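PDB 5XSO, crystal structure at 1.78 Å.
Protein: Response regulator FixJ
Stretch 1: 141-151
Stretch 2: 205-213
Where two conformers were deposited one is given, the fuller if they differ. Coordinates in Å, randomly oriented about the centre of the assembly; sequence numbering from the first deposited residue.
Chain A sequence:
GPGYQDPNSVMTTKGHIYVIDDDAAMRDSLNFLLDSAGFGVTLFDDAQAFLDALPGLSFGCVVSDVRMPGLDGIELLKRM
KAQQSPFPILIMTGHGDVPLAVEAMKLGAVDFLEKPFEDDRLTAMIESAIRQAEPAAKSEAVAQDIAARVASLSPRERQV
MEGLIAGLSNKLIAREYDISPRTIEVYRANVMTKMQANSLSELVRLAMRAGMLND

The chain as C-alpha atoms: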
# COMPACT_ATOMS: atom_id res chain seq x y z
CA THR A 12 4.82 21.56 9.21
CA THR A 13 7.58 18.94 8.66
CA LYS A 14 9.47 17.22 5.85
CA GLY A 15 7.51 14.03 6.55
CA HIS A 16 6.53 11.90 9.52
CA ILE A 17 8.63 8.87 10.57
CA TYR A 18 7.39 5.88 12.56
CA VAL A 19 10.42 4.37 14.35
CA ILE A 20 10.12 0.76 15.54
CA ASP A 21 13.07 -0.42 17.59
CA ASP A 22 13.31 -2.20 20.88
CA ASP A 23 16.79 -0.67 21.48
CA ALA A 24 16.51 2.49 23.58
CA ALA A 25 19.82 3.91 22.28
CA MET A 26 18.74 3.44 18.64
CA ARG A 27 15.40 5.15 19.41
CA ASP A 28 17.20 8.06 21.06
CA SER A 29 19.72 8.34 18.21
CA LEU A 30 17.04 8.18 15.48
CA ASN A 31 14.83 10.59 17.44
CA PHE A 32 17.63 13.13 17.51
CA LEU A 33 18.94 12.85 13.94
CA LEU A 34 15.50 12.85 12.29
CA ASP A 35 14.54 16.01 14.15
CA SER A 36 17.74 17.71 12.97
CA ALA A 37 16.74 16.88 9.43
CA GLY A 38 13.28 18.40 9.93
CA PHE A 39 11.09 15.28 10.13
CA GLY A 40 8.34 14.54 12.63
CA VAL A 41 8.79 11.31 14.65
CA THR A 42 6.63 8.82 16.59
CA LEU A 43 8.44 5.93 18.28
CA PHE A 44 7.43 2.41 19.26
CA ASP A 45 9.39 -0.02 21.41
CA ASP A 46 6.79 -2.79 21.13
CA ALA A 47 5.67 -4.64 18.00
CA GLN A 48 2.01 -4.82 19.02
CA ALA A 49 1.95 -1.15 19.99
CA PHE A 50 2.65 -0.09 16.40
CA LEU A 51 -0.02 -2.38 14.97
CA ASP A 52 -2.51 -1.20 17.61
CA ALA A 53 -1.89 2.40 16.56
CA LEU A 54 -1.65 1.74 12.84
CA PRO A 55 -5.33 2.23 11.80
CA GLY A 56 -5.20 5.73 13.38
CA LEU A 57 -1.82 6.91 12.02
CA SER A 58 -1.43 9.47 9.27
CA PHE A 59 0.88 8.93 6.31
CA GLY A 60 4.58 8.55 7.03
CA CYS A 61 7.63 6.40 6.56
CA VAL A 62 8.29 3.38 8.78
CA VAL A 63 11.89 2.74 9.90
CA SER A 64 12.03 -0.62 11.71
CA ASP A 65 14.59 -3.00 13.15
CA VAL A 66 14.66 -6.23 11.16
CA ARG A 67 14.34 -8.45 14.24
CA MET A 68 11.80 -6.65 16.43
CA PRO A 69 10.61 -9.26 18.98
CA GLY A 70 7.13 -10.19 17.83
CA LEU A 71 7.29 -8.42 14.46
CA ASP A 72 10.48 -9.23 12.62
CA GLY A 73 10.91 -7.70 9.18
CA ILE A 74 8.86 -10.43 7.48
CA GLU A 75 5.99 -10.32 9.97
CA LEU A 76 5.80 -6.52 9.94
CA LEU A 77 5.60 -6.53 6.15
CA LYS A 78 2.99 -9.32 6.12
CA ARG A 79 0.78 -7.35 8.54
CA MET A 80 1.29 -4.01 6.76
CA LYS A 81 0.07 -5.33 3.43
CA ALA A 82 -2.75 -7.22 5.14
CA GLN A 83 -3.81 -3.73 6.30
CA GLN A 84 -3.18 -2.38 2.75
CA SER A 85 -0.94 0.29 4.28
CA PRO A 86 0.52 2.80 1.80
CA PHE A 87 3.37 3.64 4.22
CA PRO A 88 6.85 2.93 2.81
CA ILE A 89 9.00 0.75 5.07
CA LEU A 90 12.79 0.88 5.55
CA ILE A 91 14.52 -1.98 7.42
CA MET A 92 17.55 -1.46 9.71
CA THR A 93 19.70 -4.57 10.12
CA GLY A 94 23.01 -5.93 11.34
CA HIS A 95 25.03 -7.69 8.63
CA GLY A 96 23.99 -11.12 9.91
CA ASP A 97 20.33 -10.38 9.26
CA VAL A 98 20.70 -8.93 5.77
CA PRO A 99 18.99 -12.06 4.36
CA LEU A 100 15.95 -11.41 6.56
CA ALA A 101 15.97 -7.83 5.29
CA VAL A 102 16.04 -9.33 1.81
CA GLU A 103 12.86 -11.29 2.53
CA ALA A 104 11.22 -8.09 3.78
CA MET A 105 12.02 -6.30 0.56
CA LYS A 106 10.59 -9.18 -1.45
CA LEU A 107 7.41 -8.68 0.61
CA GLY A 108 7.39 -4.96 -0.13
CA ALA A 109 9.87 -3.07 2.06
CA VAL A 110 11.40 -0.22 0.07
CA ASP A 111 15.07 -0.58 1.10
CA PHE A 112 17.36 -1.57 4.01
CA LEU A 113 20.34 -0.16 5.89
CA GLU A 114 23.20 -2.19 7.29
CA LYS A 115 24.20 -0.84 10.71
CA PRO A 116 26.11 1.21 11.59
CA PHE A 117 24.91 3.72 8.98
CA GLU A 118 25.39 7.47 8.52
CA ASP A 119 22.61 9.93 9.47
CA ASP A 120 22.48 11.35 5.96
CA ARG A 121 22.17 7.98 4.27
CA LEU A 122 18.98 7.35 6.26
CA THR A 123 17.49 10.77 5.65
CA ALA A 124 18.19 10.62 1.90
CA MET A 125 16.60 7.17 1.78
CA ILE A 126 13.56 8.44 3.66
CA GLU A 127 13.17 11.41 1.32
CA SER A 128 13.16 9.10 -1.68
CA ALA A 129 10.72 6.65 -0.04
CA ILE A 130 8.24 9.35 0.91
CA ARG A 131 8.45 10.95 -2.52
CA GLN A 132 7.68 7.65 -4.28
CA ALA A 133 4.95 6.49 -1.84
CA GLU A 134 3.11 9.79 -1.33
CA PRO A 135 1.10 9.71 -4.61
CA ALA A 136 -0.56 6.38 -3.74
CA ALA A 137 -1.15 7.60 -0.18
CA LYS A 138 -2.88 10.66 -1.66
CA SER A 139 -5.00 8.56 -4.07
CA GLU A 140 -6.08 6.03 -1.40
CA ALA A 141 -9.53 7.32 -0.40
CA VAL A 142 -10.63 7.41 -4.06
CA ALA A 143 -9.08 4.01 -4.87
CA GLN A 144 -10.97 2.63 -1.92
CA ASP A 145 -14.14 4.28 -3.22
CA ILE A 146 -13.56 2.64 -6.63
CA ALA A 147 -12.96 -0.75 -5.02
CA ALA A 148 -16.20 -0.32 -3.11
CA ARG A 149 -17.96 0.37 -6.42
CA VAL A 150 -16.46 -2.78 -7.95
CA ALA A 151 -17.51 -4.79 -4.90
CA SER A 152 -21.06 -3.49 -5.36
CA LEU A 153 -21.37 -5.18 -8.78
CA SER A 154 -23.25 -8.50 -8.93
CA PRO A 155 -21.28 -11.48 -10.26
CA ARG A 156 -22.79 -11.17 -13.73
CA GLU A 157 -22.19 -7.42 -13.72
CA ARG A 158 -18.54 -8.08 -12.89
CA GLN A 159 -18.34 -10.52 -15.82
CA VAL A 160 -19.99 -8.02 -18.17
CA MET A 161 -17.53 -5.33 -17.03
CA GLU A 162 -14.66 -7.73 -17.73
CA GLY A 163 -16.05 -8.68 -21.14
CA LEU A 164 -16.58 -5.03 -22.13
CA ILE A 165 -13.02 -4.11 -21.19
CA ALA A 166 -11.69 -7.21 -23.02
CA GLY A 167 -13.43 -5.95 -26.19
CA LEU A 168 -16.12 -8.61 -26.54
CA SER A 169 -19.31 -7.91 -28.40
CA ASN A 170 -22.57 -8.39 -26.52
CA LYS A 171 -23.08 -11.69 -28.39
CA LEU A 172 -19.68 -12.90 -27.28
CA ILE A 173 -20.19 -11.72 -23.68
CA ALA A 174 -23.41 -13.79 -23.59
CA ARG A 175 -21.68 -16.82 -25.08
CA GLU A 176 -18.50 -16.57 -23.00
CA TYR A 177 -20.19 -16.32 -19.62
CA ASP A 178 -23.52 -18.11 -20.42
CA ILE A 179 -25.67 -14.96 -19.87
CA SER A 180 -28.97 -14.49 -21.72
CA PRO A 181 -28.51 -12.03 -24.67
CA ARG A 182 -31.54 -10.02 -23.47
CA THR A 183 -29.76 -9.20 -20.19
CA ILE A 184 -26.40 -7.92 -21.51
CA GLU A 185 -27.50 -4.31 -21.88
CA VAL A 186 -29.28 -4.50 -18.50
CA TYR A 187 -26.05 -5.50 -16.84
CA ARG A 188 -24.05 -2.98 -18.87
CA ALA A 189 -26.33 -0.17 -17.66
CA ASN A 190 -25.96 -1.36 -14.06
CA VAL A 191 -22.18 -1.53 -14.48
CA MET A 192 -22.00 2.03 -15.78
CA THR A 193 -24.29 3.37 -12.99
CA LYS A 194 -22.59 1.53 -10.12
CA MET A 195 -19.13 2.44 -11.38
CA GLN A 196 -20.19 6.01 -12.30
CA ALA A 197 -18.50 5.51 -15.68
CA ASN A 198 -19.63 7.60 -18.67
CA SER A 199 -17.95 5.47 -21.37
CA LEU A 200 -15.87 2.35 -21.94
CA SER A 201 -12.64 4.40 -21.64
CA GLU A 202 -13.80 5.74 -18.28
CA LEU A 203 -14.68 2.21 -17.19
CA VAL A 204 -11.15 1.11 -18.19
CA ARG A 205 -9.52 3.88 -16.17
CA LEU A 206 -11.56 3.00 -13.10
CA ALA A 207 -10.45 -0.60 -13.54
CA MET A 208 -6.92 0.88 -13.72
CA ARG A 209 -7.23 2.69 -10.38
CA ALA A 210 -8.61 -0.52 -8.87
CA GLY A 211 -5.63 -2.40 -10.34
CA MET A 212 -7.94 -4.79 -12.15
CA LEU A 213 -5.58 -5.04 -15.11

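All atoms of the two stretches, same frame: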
# COMPACT_ATOMS: atom_id res chain seq x y z
N ALA A 141 -8.09 7.22 -0.65
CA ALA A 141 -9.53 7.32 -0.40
C ALA A 141 -10.34 7.08 -1.68
O ALA A 141 -11.41 6.46 -1.64
CB ALA A 141 -9.88 8.68 0.21
N VAL A 142 -9.87 7.61 -2.82
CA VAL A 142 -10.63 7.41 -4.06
C VAL A 142 -10.48 5.97 -4.56
O VAL A 142 -11.46 5.34 -4.98
CB VAL A 142 -10.22 8.45 -5.14
CG1 VAL A 142 -10.52 9.87 -4.68
CG2 VAL A 142 -8.76 8.32 -5.54
N ALA A 143 -9.25 5.41 -4.48
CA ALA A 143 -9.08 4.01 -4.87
C ALA A 143 -9.93 3.10 -3.99
O ALA A 143 -10.47 2.10 -4.46
CB ALA A 143 -7.61 3.61 -4.79
N GLN A 144 -10.09 3.45 -2.72
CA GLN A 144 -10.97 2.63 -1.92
C GLN A 144 -12.42 2.85 -2.30
O GLN A 144 -13.23 1.91 -2.22
CB GLN A 144 -10.74 2.89 -0.44
CG GLN A 144 -9.44 2.18 0.12
CD GLN A 144 -9.03 0.91 -0.69
OE1 GLN A 144 -8.10 0.95 -1.51
NE2 GLN A 144 -9.74 -0.21 -0.46
N ASP A 145 -12.78 4.07 -2.73
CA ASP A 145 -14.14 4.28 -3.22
C ASP A 145 -14.38 3.44 -4.48
O ASP A 145 -15.42 2.79 -4.59
CB ASP A 145 -14.42 5.76 -3.49
CG ASP A 145 -15.93 6.02 -3.80
OD1 ASP A 145 -16.71 6.22 -2.84
OD2 ASP A 145 -16.33 5.99 -4.99
N ILE A 146 -13.41 3.41 -5.40
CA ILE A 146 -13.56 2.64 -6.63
C ILE A 146 -13.70 1.16 -6.31
O ILE A 146 -14.56 0.46 -6.87
CB ILE A 146 -12.38 2.91 -7.57
CG1 ILE A 146 -12.45 4.35 -8.10
CG2 ILE A 146 -12.38 1.92 -8.75
CD1 ILE A 146 -11.21 4.77 -8.82
N ALA A 147 -12.85 0.65 -5.42
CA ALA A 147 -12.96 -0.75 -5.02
C ALA A 147 -14.33 -1.05 -4.44
O ALA A 147 -14.89 -2.13 -4.66
CB ALA A 147 -11.87 -1.10 -3.99
N ALA A 148 -14.87 -0.12 -3.64
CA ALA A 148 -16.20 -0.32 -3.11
C ALA A 148 -17.21 -0.43 -4.25
O ALA A 148 -18.14 -1.25 -4.19
CB ALA A 148 -16.58 0.82 -2.18
N ARG A 149 -17.07 0.43 -5.27
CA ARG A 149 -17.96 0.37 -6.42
C ARG A 149 -17.87 -0.99 -7.09
O ARG A 149 -18.89 -1.60 -7.41
CB ARG A 149 -17.61 1.49 -7.41
CG ARG A 149 -18.02 2.88 -6.93
CD ARG A 149 -17.67 3.93 -8.00
NE ARG A 149 -16.99 5.08 -7.42
CZ ARG A 149 -16.37 6.04 -8.11
NH1 ARG A 149 -16.37 6.02 -9.45
NH2 ARG A 149 -15.76 7.03 -7.46
N VAL A 150 -16.64 -1.47 -7.30
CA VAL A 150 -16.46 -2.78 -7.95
C VAL A 150 -17.10 -3.88 -7.10
O VAL A 150 -17.73 -4.79 -7.64
CB VAL A 150 -14.96 -3.06 -8.17
CG1 VAL A 150 -14.76 -4.51 -8.67
CG2 VAL A 150 -14.36 -2.02 -9.16
N ALA A 151 -16.92 -3.80 -5.78
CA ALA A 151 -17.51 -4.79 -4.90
C ALA A 151 -19.03 -4.73 -4.91
O ALA A 151 -19.68 -5.73 -4.60
CB ALA A 151 -16.99 -4.63 -3.46
N ARG A 205 -10.40 3.17 -17.09
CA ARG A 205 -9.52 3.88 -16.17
C ARG A 205 -9.90 3.60 -14.72
O ARG A 205 -9.03 3.60 -13.84
CB ARG A 205 -9.52 5.38 -16.42
CG ARG A 205 -9.30 5.84 -17.83
CD ARG A 205 -8.97 7.30 -17.83
NE ARG A 205 -8.47 7.67 -19.14
CZ ARG A 205 -7.21 7.50 -19.50
NH1 ARG A 205 -6.31 7.00 -18.65
NH2 ARG A 205 -6.87 7.82 -20.72
N LEU A 206 -11.19 3.42 -14.44
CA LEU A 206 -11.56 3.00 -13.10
C LEU A 206 -10.99 1.62 -12.79
O LEU A 206 -10.45 1.39 -11.69
CB LEU A 206 -13.10 3.00 -12.95
CG LEU A 206 -13.71 4.41 -13.09
CD1 LEU A 206 -15.26 4.35 -13.20
CD2 LEU A 206 -13.33 5.31 -11.98
N ALA A 207 -11.11 0.69 -13.73
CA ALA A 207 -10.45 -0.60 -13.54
C ALA A 207 -8.93 -0.43 -13.38
O ALA A 207 -8.31 -1.19 -12.63
CB ALA A 207 -10.82 -1.54 -14.69
N MET A 208 -8.31 0.57 -14.03
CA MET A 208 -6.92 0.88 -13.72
C MET A 208 -6.76 1.17 -12.23
O MET A 208 -6.09 0.42 -11.51
CB MET A 208 -6.43 2.08 -14.55
CG MET A 208 -6.08 1.78 -16.02
SD MET A 208 -6.08 3.21 -17.13
CE MET A 208 -6.12 2.35 -18.63
N ARG A 209 -7.40 2.24 -11.76
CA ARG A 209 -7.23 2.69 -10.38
C ARG A 209 -7.58 1.63 -9.36
O ARG A 209 -7.14 1.74 -8.21
CB ARG A 209 -8.05 3.95 -10.14
CG ARG A 209 -7.50 5.16 -10.86
CD ARG A 209 -8.59 6.16 -11.22
NE ARG A 209 -8.54 7.36 -10.38
CZ ARG A 209 -9.46 8.32 -10.39
NH1 ARG A 209 -10.53 8.22 -11.19
NH2 ARG A 209 -9.33 9.38 -9.59
N ALA A 210 -8.37 0.63 -9.72
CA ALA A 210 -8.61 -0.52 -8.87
C ALA A 210 -7.65 -1.66 -9.16
O ALA A 210 -7.86 -2.77 -8.66
CB ALA A 210 -10.06 -1.00 -9.01
N GLY A 211 -6.63 -1.41 -9.99
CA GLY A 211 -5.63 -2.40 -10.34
C GLY A 211 -6.18 -3.66 -10.95
O GLY A 211 -5.57 -4.72 -10.82
N MET A 212 -7.32 -3.58 -11.62
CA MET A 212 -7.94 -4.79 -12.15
C MET A 212 -7.29 -5.28 -13.43
O MET A 212 -7.71 -6.31 -13.96
CB MET A 212 -9.43 -4.57 -12.40
CG MET A 212 -10.23 -4.55 -11.13
SD MET A 212 -11.91 -3.94 -11.34
CE MET A 212 -12.72 -5.14 -12.36
N LEU A 213 -6.28 -4.58 -13.93
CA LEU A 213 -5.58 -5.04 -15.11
C LEU A 213 -4.16 -5.47 -14.76
O LEU A 213 -3.20 -4.77 -15.11
CB LEU A 213 -5.53 -3.94 -16.17
CG LEU A 213 -6.86 -3.27 -16.53
CD1 LEU A 213 -6.66 -2.40 -17.75
CD2 LEU A 213 -7.96 -4.31 -16.77

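Two arginines line this contact, yet no hydrogen bond or salt bridge crosses it: stretches 141-151 and 205-213 of FixJ meet through van der Waals packing, most of it between apolar groups. The example illustrates a general principle, that a long charged side chain can serve an interface through its aliphatic stem or the flat surface of its guanidinium.

The backbone arrangement is simple. Residues 141-151 lie within a helix that extends beyond both ends of the stretch, and residues 205-209 are the last part of another. The axes approach to 9.5 Å, with an angle of 113° between their N-to-C directions, so the contact is a crossing rather than a long side-by-side alignment, and only 379 Å² is buried in total. The backbones are nearest at Ala143 and Arg209, whose CA atoms lie 6.0 Å apart. A small side chain accompanies this approach: Ala143 CB sits 3.9 Å from Arg209 O.

Ile146 is the centre of the packing. Its CA-to-CB bond points toward the second stretch, and both branches meet Leu206; beyond it CD1 reaches Arg209 while CG2 reaches Ala210. Ile146 CD1 lies 3.8 Å from Leu206 CD2 and 3.5 Å from Arg209 CB, whereas Ile146 CG2 rests 3.7 Å from Ala210 CB and 3.6 Å from Leu206 O. That carbonyl oxygen already accepts the backbone hydrogen bond from Ala210 N (Ala210 N to Leu206 O, 3.0 Å), so the methyl group covers a polar atom whose bonding is provided for within its own stretch.

One turn further along, Val150 continues the apolar strip. Val150 CG2 lies 3.8 Å from Met212 SD and, more loosely, 4.4 Å from Ala210 CB. Ala210 is the first residue to leave helical geometry, and Gly211 follows with positive phi (58°), a conformation that favours glycine. The chain turns here, and a backbone bond from Met212 N to Ala207 O (2.8 Å) helps hold the turn that places Met212 beside Val150.

The arginines complete the picture. Arg149 is tied to Asp145 one turn earlier in its own helix by a salt bridge, with Arg149 NE and NH2 each 2.7 Å from Asp145 OD2; NH1 is hydrogen-bonded elsewhere in the structure. Thus anchored, the group still packs against a hydrocarbon, with Arg149 NH1 4.0 Å from Leu206 CD2. Arg209 lies beside the first helix: Ile146 CD1 lies over one face of its guanidinium, and Arg209 NH2 comes within 4.2 Å of Val142 CG2. These are van der Waals contacts, and the face of the planar cation is a surface on which the Ile146 methyl can rest.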